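Local structure of aryl acylamidase (bacterium CSBL00001, 4YJ6) at residues R65-M68 and P72-M75; A294-E299 and E478-W483. The protein probably hydrolyses the amide bond of aryl acylamides, as a member of the amidase signature enzyme family. All coordinates share one frame; numbering follows the deposited sequence.

Contact 1. Residues R65-M68 and P72-M75; sequences RRIM and PVGM
Arg-66 and Pro-72 bring the backbones of R65-M68 and P72-M75 closest, with CA atoms 6.9 Å apart. The first segment lies near the C-terminal end of helix 53-69; the second is an extended loop that begins after a three-residue link, passes Arg-66 and Ile-67, and leads away from the helix. The polar part of the contact is a single hydrogen bond from Arg-66 NH1 to the backbone O of Pro-72, 3.1 Å long with an N-H...O angle of 154°. The oxygen lies at the guanidinium edge, only 1° out of its plane, and NH1 meets it in the carbonyl plane, on a lone pair. A bend at chi3 (-84°) turns the otherwise extended arginine chain so that NH1 reaches this carbonyl. NH1 also forms a salt bridge with Asp-124 OD2, so one nitrogen ties the loop carbonyl to a carboxylate. Beside this bond, Val-73 CG1 fits between the two helix residues: it lies 3.7 Å from Arg-66 NH1, oblique to the guanidinium, and 4.0 Å from Arg-66 CB. Val-73 CG1 also meets Ile-67 CG1 at 4.0 Å, the two side chains crossing at about a right angle. A leucine in place of Arg-66 would probably leave the Pro-72 carbonyl without this donor and Asp-124 without its cationic mate, loosening the loop's hold on the helix. Asp-124 OD2 also accepts the N-H of Gly-74, and Glu-123 OE1 that of Met-75. The turn from helix 53-69 towards strand 80-84 is thus pinned at the surface to the short link between helix 115-122 and strand 126-131.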
# COMPACT_ATOMS: atom_id res chain seq x y z
N ARG A 65 -2.15 -31.56 6.68
CA ARG A 65 -3.02 -32.74 6.79
C ARG A 65 -4.04 -32.78 5.65
O ARG A 65 -4.25 -33.82 5.05
CB ARG A 65 -3.71 -32.78 8.14
CG ARG A 65 -4.45 -34.12 8.37
CD ARG A 65 -5.55 -34.03 9.49
NE ARG A 65 -6.56 -33.04 9.14
CZ ARG A 65 -7.52 -33.22 8.24
NH1 ARG A 65 -7.64 -34.38 7.61
NH2 ARG A 65 -8.37 -32.25 7.96
N ARG A 66 -4.67 -31.65 5.34
CA ARG A 66 -5.62 -31.61 4.25
C ARG A 66 -4.97 -31.96 2.91
O ARG A 66 -5.56 -32.70 2.11
CB ARG A 66 -6.30 -30.25 4.16
CG ARG A 66 -7.31 -30.02 5.29
CD ARG A 66 -8.08 -28.73 5.06
NE ARG A 66 -7.34 -27.57 5.57
CZ ARG A 66 -7.13 -26.43 4.90
NH1 ARG A 66 -7.57 -26.27 3.64
NH2 ARG A 66 -6.48 -25.45 5.52
N ILE A 67 -3.77 -31.44 2.66
CA ILE A 67 -3.06 -31.76 1.41
C ILE A 67 -2.78 -33.26 1.32
O ILE A 67 -2.96 -33.89 0.27
CB ILE A 67 -1.73 -30.99 1.34
CG1 ILE A 67 -2.03 -29.51 1.08
CG2 ILE A 67 -0.78 -31.59 0.27
CD1 ILE A 67 -0.78 -28.63 1.15
N MSE A 68 -2.33 -33.84 2.43
CA MSE A 68 -1.97 -35.26 2.42
C MSE A 68 -3.20 -36.15 2.25
O MSE A 68 -3.12 -37.19 1.60
CB MSE A 68 -1.18 -35.64 3.68
CG MSE A 68 0.20 -34.96 3.68
SE MSE A 68 1.15 -34.96 1.93
CE MSE A 68 2.09 -36.63 2.19
N PRO A 72 -10.11 -30.32 0.35
CA PRO A 72 -10.01 -29.05 -0.40
C PRO A 72 -9.09 -28.05 0.26
O PRO A 72 -9.05 -27.92 1.49
CB PRO A 72 -11.46 -28.53 -0.40
CG PRO A 72 -12.29 -29.80 -0.28
CD PRO A 72 -11.51 -30.65 0.68
N VAL A 73 -8.31 -27.38 -0.58
CA VAL A 73 -7.42 -26.34 -0.08
C VAL A 73 -7.61 -25.09 -0.96
O VAL A 73 -8.15 -25.16 -2.07
CB VAL A 73 -5.93 -26.77 -0.05
CG1 VAL A 73 -5.74 -27.99 0.90
CG2 VAL A 73 -5.41 -27.09 -1.44
N GLY A 74 -7.17 -23.95 -0.44
CA GLY A 74 -7.46 -22.69 -1.10
C GLY A 74 -6.51 -22.31 -2.22
O GLY A 74 -5.49 -22.96 -2.48
N MSE A 75 -6.85 -21.22 -2.90
CA MSE A 75 -6.11 -20.89 -4.11
C MSE A 75 -4.72 -20.29 -3.83
O MSE A 75 -3.89 -20.16 -4.74
CB MSE A 75 -6.95 -19.96 -5.00
CG MSE A 75 -6.93 -18.52 -4.66
SE MSE A 75 -8.18 -17.57 -5.94
CE MSE A 75 -9.77 -18.36 -5.02

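Contact 2. Residues A294-E299 and E478-W483; sequences ARVFTE and ERASPW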
# COMPACT_ATOMS: atom_id res chain seq x y z
N ALA A 294 7.34 5.99 -20.03
CA ALA A 294 6.13 6.12 -20.82
C ALA A 294 6.35 5.67 -22.26
O ALA A 294 5.45 5.15 -22.91
CB ALA A 294 5.64 7.58 -20.82
N ARG A 295 7.56 5.84 -22.75
CA ARG A 295 7.87 5.48 -24.12
C ARG A 295 7.91 3.99 -24.32
O ARG A 295 7.80 3.51 -25.44
CB ARG A 295 9.17 6.14 -24.56
CG ARG A 295 8.93 7.63 -24.86
CD ARG A 295 10.20 8.39 -24.98
NE ARG A 295 9.95 9.67 -25.64
CZ ARG A 295 9.63 10.81 -25.02
NH1 ARG A 295 9.49 10.85 -23.70
NH2 ARG A 295 9.47 11.92 -25.76
N VAL A 296 8.02 3.24 -23.22
CA VAL A 296 7.95 1.79 -23.33
C VAL A 296 6.62 1.41 -23.96
O VAL A 296 6.54 0.49 -24.78
CB VAL A 296 8.15 1.11 -21.97
CG1 VAL A 296 7.86 -0.44 -22.05
CG2 VAL A 296 9.57 1.39 -21.45
N PHE A 297 5.56 2.14 -23.61
CA PHE A 297 4.24 1.81 -24.11
C PHE A 297 4.07 2.12 -25.60
O PHE A 297 3.35 1.42 -26.29
CB PHE A 297 3.18 2.55 -23.33
CG PHE A 297 3.05 2.05 -21.91
CD1 PHE A 297 2.52 0.80 -21.66
CD2 PHE A 297 3.48 2.81 -20.84
CE1 PHE A 297 2.41 0.32 -20.32
CE2 PHE A 297 3.37 2.33 -19.52
CZ PHE A 297 2.83 1.09 -19.28
N THR A 298 4.77 3.14 -26.09
CA THR A 298 4.65 3.48 -27.50
C THR A 298 5.24 2.34 -28.34
O THR A 298 4.78 2.08 -29.44
CB THR A 298 5.35 4.80 -27.86
OG1 THR A 298 6.76 4.62 -27.76
CG2 THR A 298 4.92 5.94 -26.99
N GLU A 299 6.26 1.66 -27.82
CA GLU A 299 6.84 0.51 -28.54
C GLU A 299 5.95 -0.70 -28.53
O GLU A 299 6.11 -1.60 -29.37
CB GLU A 299 8.19 0.14 -27.95
CG GLU A 299 9.23 1.17 -28.18
CD GLU A 299 9.38 1.50 -29.66
OE1 GLU A 299 9.56 0.54 -30.46
OE2 GLU A 299 9.31 2.71 -30.03
N GLU A 478 5.96 -4.70 -17.37
CA GLU A 478 6.83 -5.60 -16.68
C GLU A 478 7.63 -6.45 -17.68
O GLU A 478 8.81 -6.73 -17.45
CB GLU A 478 5.97 -6.52 -15.77
CG GLU A 478 6.77 -7.48 -14.90
CD GLU A 478 5.82 -8.35 -14.09
OE1 GLU A 478 4.84 -8.86 -14.68
OE2 GLU A 478 6.08 -8.52 -12.91
N ARG A 479 6.98 -6.88 -18.75
CA ARG A 479 7.65 -7.70 -19.76
C ARG A 479 8.69 -6.87 -20.52
O ARG A 479 9.80 -7.34 -20.79
CB ARG A 479 6.66 -8.25 -20.76
CG ARG A 479 5.79 -9.38 -20.18
CD ARG A 479 4.99 -10.05 -21.28
NE ARG A 479 3.93 -9.18 -21.81
CZ ARG A 479 2.71 -9.06 -21.29
NH1 ARG A 479 2.37 -9.79 -20.24
NH2 ARG A 479 1.81 -8.26 -21.85
N ALA A 480 8.30 -5.65 -20.87
CA ALA A 480 9.13 -4.81 -21.77
C ALA A 480 10.23 -4.06 -21.03
O ALA A 480 11.27 -3.72 -21.61
CB ALA A 480 8.25 -3.82 -22.49
N SER A 481 9.98 -3.78 -19.76
CA SER A 481 10.89 -3.00 -18.92
C SER A 481 10.98 -3.63 -17.53
O SER A 481 10.52 -3.07 -16.54
CB SER A 481 10.37 -1.55 -18.83
OG SER A 481 11.21 -0.70 -18.03
N PRO A 482 11.58 -4.82 -17.46
CA PRO A 482 11.66 -5.54 -16.20
C PRO A 482 12.40 -4.79 -15.11
O PRO A 482 13.31 -3.99 -15.38
CB PRO A 482 12.39 -6.84 -16.55
CG PRO A 482 13.04 -6.60 -17.88
CD PRO A 482 12.18 -5.58 -18.58
N TRP A 483 12.00 -5.07 -13.87
CA TRP A 483 12.62 -4.50 -12.70
C TRP A 483 13.20 -5.58 -11.78
O TRP A 483 13.82 -5.25 -10.77
CB TRP A 483 11.63 -3.64 -11.92
CG TRP A 483 10.42 -4.40 -11.38
CD1 TRP A 483 10.35 -5.17 -10.25
CD2 TRP A 483 9.11 -4.39 -11.95
NE1 TRP A 483 9.06 -5.66 -10.09
CE2 TRP A 483 8.28 -5.19 -11.11
CE3 TRP A 483 8.54 -3.79 -13.08
CZ2 TRP A 483 6.93 -5.42 -11.38
CZ3 TRP A 483 7.18 -4.00 -13.35
CH2 TRP A 483 6.39 -4.82 -12.49
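Two helices of the amidase fold, 284-299 and 467-480, meet near their C-terminal ends through one valine, Val-296, which points at the spot where the second helix gives way to loop. The backbones are nearest at Val-296 and Ala-480, whose CA atoms are 6.9 Å apart. The valine divides its two methyls between neighbouring residues. Val-296 CG1, anti to the backbone N (chi1 171°), presses on Ala-480 CB at 3.4 Å, tighter than usual for two carbons. Val-296 CG2 lies against Ser-481 CB at 4.0 Å, so the serine meets the valine through its methylene carbon. Ser-481 is the first residue to leave helical backbone angles, and the valine therefore straddles the helix end. On the first helix, Thr-298 OG1 donates to Arg-295 O at 2.8 Å, on a lone pair in the carbonyl plane, where the backbone bonds to that oxygen are weak. Phe-297, whose CB points away from 478-483, packs instead on Ile-271, Val-304 and Leu-396 of the large mixed sheet. This is plain surface packing between helix ends in an alpha/beta fold: helix 284-299 connects the parallel neighbours 270-273 and 303-306, a beta-alpha-beta crossover, and the end of helix 467-480 packs beside it, against Val-296.

How the contacts relate
Both contacts lie at the surface and bury no touching residue, yet they join different kinds of partner. Contact 1 is local, a helix end and the loop that follows it, whereas contact 2 brings together two segments 179 residues apart in sequence, at the ends of different helices. They share no helix or strand: their centres are 38 Å apart, their nearest atoms about 17 Å, and contact 1 closes along the chain before contact 2 opens. Contact 1 combines a charged hydrogen bond with a small apolar patch. Contact 2 relies on carbon contacts alone, and its first helix packs on the eight-stranded sheet, while the loop of contact 1 leads into the three-stranded one.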